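Local coordinates for nucleotidyltransferase-like protein (Exiguobacterium sibiricum, PDB 3C18), which is of unestablished function but probably transfers a nucleotide to a substrate not yet identified, at residues A[82-85]-A[86-89]; A[131-134]-A[135-138]. All coordinates share one frame; numbering follows the deposited sequence.

Contact 1: residues A[82-85]-A[86-89]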
loop_
_atom_site.group_PDB
_atom_site.type_symbol
_atom_site.label_atom_id
_atom_site.label_comp_id
_atom_site.label_asym_id
_atom_site.label_seq_id
_atom_site.Cartn_x
_atom_site.Cartn_y
_atom_site.Cartn_z
ATOM N N ASN A 82 12.302 3.923 2.375
ATOM C CA ASN A 82 12.077 3.547 3.774
ATOM C C ASN A 82 10.847 2.665 3.893
ATOM O O ASN A 82 10.033 2.828 4.803
ATOM C CB ASN A 82 11.861 4.794 4.618
ATOM C CG ASN A 82 11.977 4.530 6.094
ATOM O OD1 ASN A 82 12.891 3.817 6.505
ATOM N ND2 ASN A 82 11.090 5.157 6.920
ATOM N N ALA A 83 10.749 1.717 2.968
ATOM C CA ALA A 83 9.574 0.865 2.800
ATOM C C ALA A 83 9.666 -0.475 3.511
ATOM O O ALA A 83 8.733 -1.263 3.467
ATOM C CB ALA A 83 9.304 0.646 1.304
ATOM N N ASN A 84 10.780 -0.728 4.188
ATOM C CA ASN A 84 11.004 -2.049 4.834
ATOM C C ASN A 84 11.923 -1.958 6.024
ATOM O O ASN A 84 13.123 -2.092 5.899
ATOM C CB ASN A 84 11.574 -3.052 3.816
ATOM C CG ASN A 84 11.558 -4.488 4.318
ATOM O OD1 ASN A 84 11.566 -4.741 5.511
ATOM N ND2 ASN A 84 11.556 -5.436 3.395
ATOM N N ARG A 85 11.323 -1.720 7.179
ATOM C CA ARG A 85 12.065 -1.461 8.401
ATOM C C ARG A 85 12.911 -2.645 8.826
ATOM O O ARG A 85 14.014 -2.479 9.358
ATOM C CB ARG A 85 11.122 -1.009 9.539
ATOM C CG ARG A 85 10.517 0.425 9.287
ATOM C CD ARG A 85 11.620 1.482 8.884
ATOM N NE ARG A 85 12.468 1.814 10.033
ATOM C CZ ARG A 85 13.568 2.557 9.978
ATOM N NH1 ARG A 85 13.963 3.064 8.827
ATOM N NH2 ARG A 85 14.278 2.784 11.074
ATOM N N ARG A 86 12.398 -3.838 8.592
ATOM C CA ARG A 86 13.157 -5.065 8.944
ATOM C C ARG A 86 14.443 -5.118 8.181
ATOM O O ARG A 86 15.480 -5.442 8.721
ATOM C CB ARG A 86 12.420 -6.362 8.629
ATOM C CG ARG A 86 11.675 -6.904 9.766
ATOM C CD ARG A 86 11.506 -8.416 9.636
ATOM N NE ARG A 86 11.059 -8.809 8.303
ATOM C CZ ARG A 86 10.711 -10.033 7.949
ATOM N NH1 ARG A 86 10.735 -11.009 8.842
ATOM N NH2 ARG A 86 10.323 -10.278 6.695
ATOM N N ALA A 87 14.363 -4.785 6.908
ATOM C CA ALA A 87 15.550 -4.869 6.036
ATOM C C ALA A 87 16.623 -3.908 6.514
ATOM O O ALA A 87 17.803 -4.231 6.484
ATOM C CB ALA A 87 15.203 -4.615 4.585
ATOM N N VAL A 88 16.206 -2.736 6.970
ATOM C CA VAL A 88 17.167 -1.745 7.470
ATOM C C VAL A 88 17.906 -2.378 8.636
ATOM O O VAL A 88 19.126 -2.326 8.717
ATOM C CB VAL A 88 16.516 -0.404 7.914
ATOM C CG1 VAL A 88 17.515 0.446 8.689
ATOM C CG2 VAL A 88 15.974 0.353 6.720
ATOM N N HIS A 89 17.134 -3.036 9.487
ATOM C CA HIS A 89 17.649 -3.686 10.698
ATOM C C HIS A 89 18.596 -4.805 10.334
ATOM O O HIS A 89 19.656 -4.967 10.938
ATOM C CB HIS A 89 16.503 -4.279 11.536
ATOM C CG HIS A 89 16.930 -4.794 12.872
ATOM N ND1 HIS A 89 16.350 -4.377 14.049
ATOM C CD2 HIS A 89 17.903 -5.671 13.226
ATOM C CE1 HIS A 89 16.942 -4.975 15.071
ATOM N NE2 HIS A 89 17.888 -5.766 14.599
HETATM O O HOH W 1 10.479 -7.182 5.831
#
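Asn84, the N-cap residue of helix 85-93, accepts a capping bond from the backbone amide of Ala87 and serves as a worked example of how a helix start is sealed. The bond from Ala87 N to Asn84 OD1 is 3.1 Å long with an N-H...O angle of 154°, yet the donor stands well above the carbonyl plane of the amide and not on a lone pair. CG lies anti to the backbone N of Asn84 (chi1 -168°), which folds the amide back over the first turn and sets CG 3.7 Å from Ala87 CB. The carbonyl oxygen of Asn84 accepts two weak bonds, from Ala87 N and, in the regular i to i+4 step, from Val88 N; the next step, His89 N to Arg85 O at 3.2 Å, is sounder.

A water ties the cap to the next side chain: it donates to Asn84 OD1 and accepts from Arg86 NE, lying in the guanidinium plane at its edge. OD1 is thus gripped by two donors. Beyond the water, Arg86 NH1 is salt-bridged to Asp36 and also bonded to Ser33 O.

Helix 72-81 ends just upstream in a Schellman motif with Asn82, at positive phi, as its C-prime residue. Arg85, bent at chi2 and chi3, runs beside Val88 and returns to this turn, where Arg85 NH1 meets Asn82 OD1 on an in-plane lone pair at 2.7 Å.

Contact 2: residues A[131-134]-A[135-138]; sequences LRRF and QDGR
Arg133 and Asp136 form a salt bridge one turn apart on helix 116-142, illustrating how a helix can carry a different chemistry on each side. The two side chains run alongside each other, and Arg133 NH2 reaches Asp136 OD2 at 2.7 Å. OD2 sits at the guanidinium edge, near its plane, whereas NH2 approaches from above the carboxylate plane; the flat groups are turned 57° apart. Replacing Asp136 with an alanine would probably leave Arg133 NH2 without its carboxylate mate and its guanidinium freer to turn. Arg133 NE is hydrogen-bonded to His152 ND1.

The tightly packed side belongs to the buried Phe134, set against helix 201-218, and to Leu131 with Gln135: Gln135 CG packs 3.2 Å from Leu131 O, while NE2 ends beside Leu131 CD1. On the solvent side the exposed Arg138 lies obliquely across the Phe134 ring, with Phe134 CE2 over one guanidinium face, 3.5 Å from Arg138 NH1, and the planes inclined by 62°.

Helix 201-218 packs on Phe134 through Leu209, Leu212 and Leu216, helix 146-167 flanks Arg133 and Asp136, and helix 253-265 meets Leu131 through Phe262 and Gln135 through Arg265.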
loop_
_atom_site.group_PDB
_atom_site.type_symbol
_atom_site.label_atom_id
_atom_site.label_comp_id
_atom_site.label_asym_id
_atom_site.label_seq_id
_atom_site.Cartn_x
_atom_site.Cartn_y
_atom_site.Cartn_z
ATOM N N LEU A 131 -2.894 14.195 2.441
ATOM C CA LEU A 131 -3.804 15.056 1.681
ATOM C C LEU A 131 -5.020 14.267 1.250
ATOM O O LEU A 131 -6.147 14.704 1.396
ATOM C CB LEU A 131 -3.075 15.694 0.477
ATOM C CG LEU A 131 -3.922 16.589 -0.433
ATOM C CD1 LEU A 131 -4.351 17.876 0.262
ATOM C CD2 LEU A 131 -3.117 16.898 -1.721
ATOM N N ARG A 132 -4.782 13.041 0.833
ATOM C CA ARG A 132 -5.856 12.151 0.366
ATOM C C ARG A 132 -6.730 11.696 1.512
ATOM O O ARG A 132 -7.965 11.653 1.411
ATOM C CB ARG A 132 -5.262 10.938 -0.343
ATOM C CG ARG A 132 -6.273 10.018 -0.940
ATOM C CD ARG A 132 -6.932 10.628 -2.212
ATOM N NE ARG A 132 -5.964 10.914 -3.284
ATOM C CZ ARG A 132 -5.606 10.042 -4.230
ATOM N NH1 ARG A 132 -6.118 8.818 -4.228
ATOM N NH2 ARG A 132 -4.730 10.391 -5.174
ATOM N N ARG A 133 -6.114 11.379 2.637
ATOM C CA ARG A 133 -6.899 10.963 3.823
ATOM C C ARG A 133 -7.732 12.125 4.368
ATOM O O ARG A 133 -8.900 11.967 4.769
ATOM C CB ARG A 133 -6.006 10.343 4.910
ATOM C CG ARG A 133 -5.342 9.042 4.504
ATOM C CD ARG A 133 -6.268 7.822 4.477
ATOM N NE ARG A 133 -7.204 7.821 3.357
ATOM C CZ ARG A 133 -6.878 7.533 2.097
ATOM N NH1 ARG A 133 -5.641 7.219 1.780
ATOM N NH2 ARG A 133 -7.786 7.605 1.143
ATOM N N PHE A 134 -7.148 13.305 4.334
ATOM C CA PHE A 134 -7.841 14.533 4.788
ATOM C C PHE A 134 -9.065 14.802 3.904
ATOM O O PHE A 134 -10.165 15.056 4.350
ATOM C CB PHE A 134 -6.890 15.731 4.795
ATOM C CG PHE A 134 -7.587 17.053 4.936
ATOM C CD1 PHE A 134 -8.042 17.488 6.174
ATOM C CD2 PHE A 134 -7.780 17.865 3.842
ATOM C CE1 PHE A 134 -8.699 18.679 6.290
ATOM C CE2 PHE A 134 -8.424 19.068 3.966
ATOM C CZ PHE A 134 -8.883 19.472 5.207
ATOM N N GLN A 135 -8.872 14.705 2.614
ATOM C CA GLN A 135 -9.979 14.967 1.670
ATOM C C GLN A 135 -11.108 13.984 1.836
ATOM O O GLN A 135 -12.287 14.341 1.772
ATOM C CB GLN A 135 -9.452 14.974 0.233
ATOM C CG GLN A 135 -8.613 16.237 -0.011
ATOM C CD GLN A 135 -7.917 16.238 -1.362
ATOM O OE1 GLN A 135 -7.747 15.188 -2.004
ATOM N NE2 GLN A 135 -7.480 17.421 -1.781
ATOM N N ASP A 136 -10.767 12.736 2.099
ATOM C CA ASP A 136 -11.793 11.694 2.200
ATOM C C ASP A 136 -12.536 11.938 3.484
ATOM O O ASP A 136 -13.751 11.780 3.570
ATOM C CB ASP A 136 -11.200 10.277 2.254
ATOM C CG ASP A 136 -10.757 9.766 0.900
ATOM O OD1 ASP A 136 -10.897 10.488 -0.107
ATOM O OD2 ASP A 136 -10.264 8.632 0.857
ATOM N N GLY A 137 -11.756 12.271 4.507
ATOM C CA GLY A 137 -12.277 12.532 5.839
ATOM C C GLY A 137 -13.272 13.671 5.842
ATOM O O GLY A 137 -14.310 13.626 6.493
ATOM N N ARG A 138 -12.946 14.690 5.067
ATOM C CA ARG A 138 -13.776 15.886 4.982
ATOM C C ARG A 138 -15.042 15.572 4.224
ATOM O O ARG A 138 -16.158 15.946 4.600
ATOM C CB ARG A 138 -12.963 16.997 4.326
ATOM C CG ARG A 138 -13.708 18.295 4.235
ATOM C CD ARG A 138 -12.825 19.377 3.665
ATOM N NE ARG A 138 -12.337 18.994 2.349
ATOM C CZ ARG A 138 -11.427 19.683 1.674
ATOM N NH1 ARG A 138 -10.917 20.799 2.205
ATOM N NH2 ARG A 138 -11.023 19.251 0.486
#

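How the contacts relate
Both contacts are local, but one is a helix start and the other a helix interior. Contact 1 is a surface contact in the nucleotidyltransferase-like region, where the Asn84 side chain takes up a first-turn amide and a water links this cap to the Arg86 side chain. Contact 2 lies within the YgxA-like region and is partly buried: backbone bonds repeat without interruption, leaving its side chains to provide a salt bridge on one side and aromatic packing on another. The two share no helix and do not touch; their centres are about 27 Å apart and their nearest atoms about 16 Å. Within each contact an arginine finds a different oxygen: Arg85 a neutral amide, Arg133 a carboxylate.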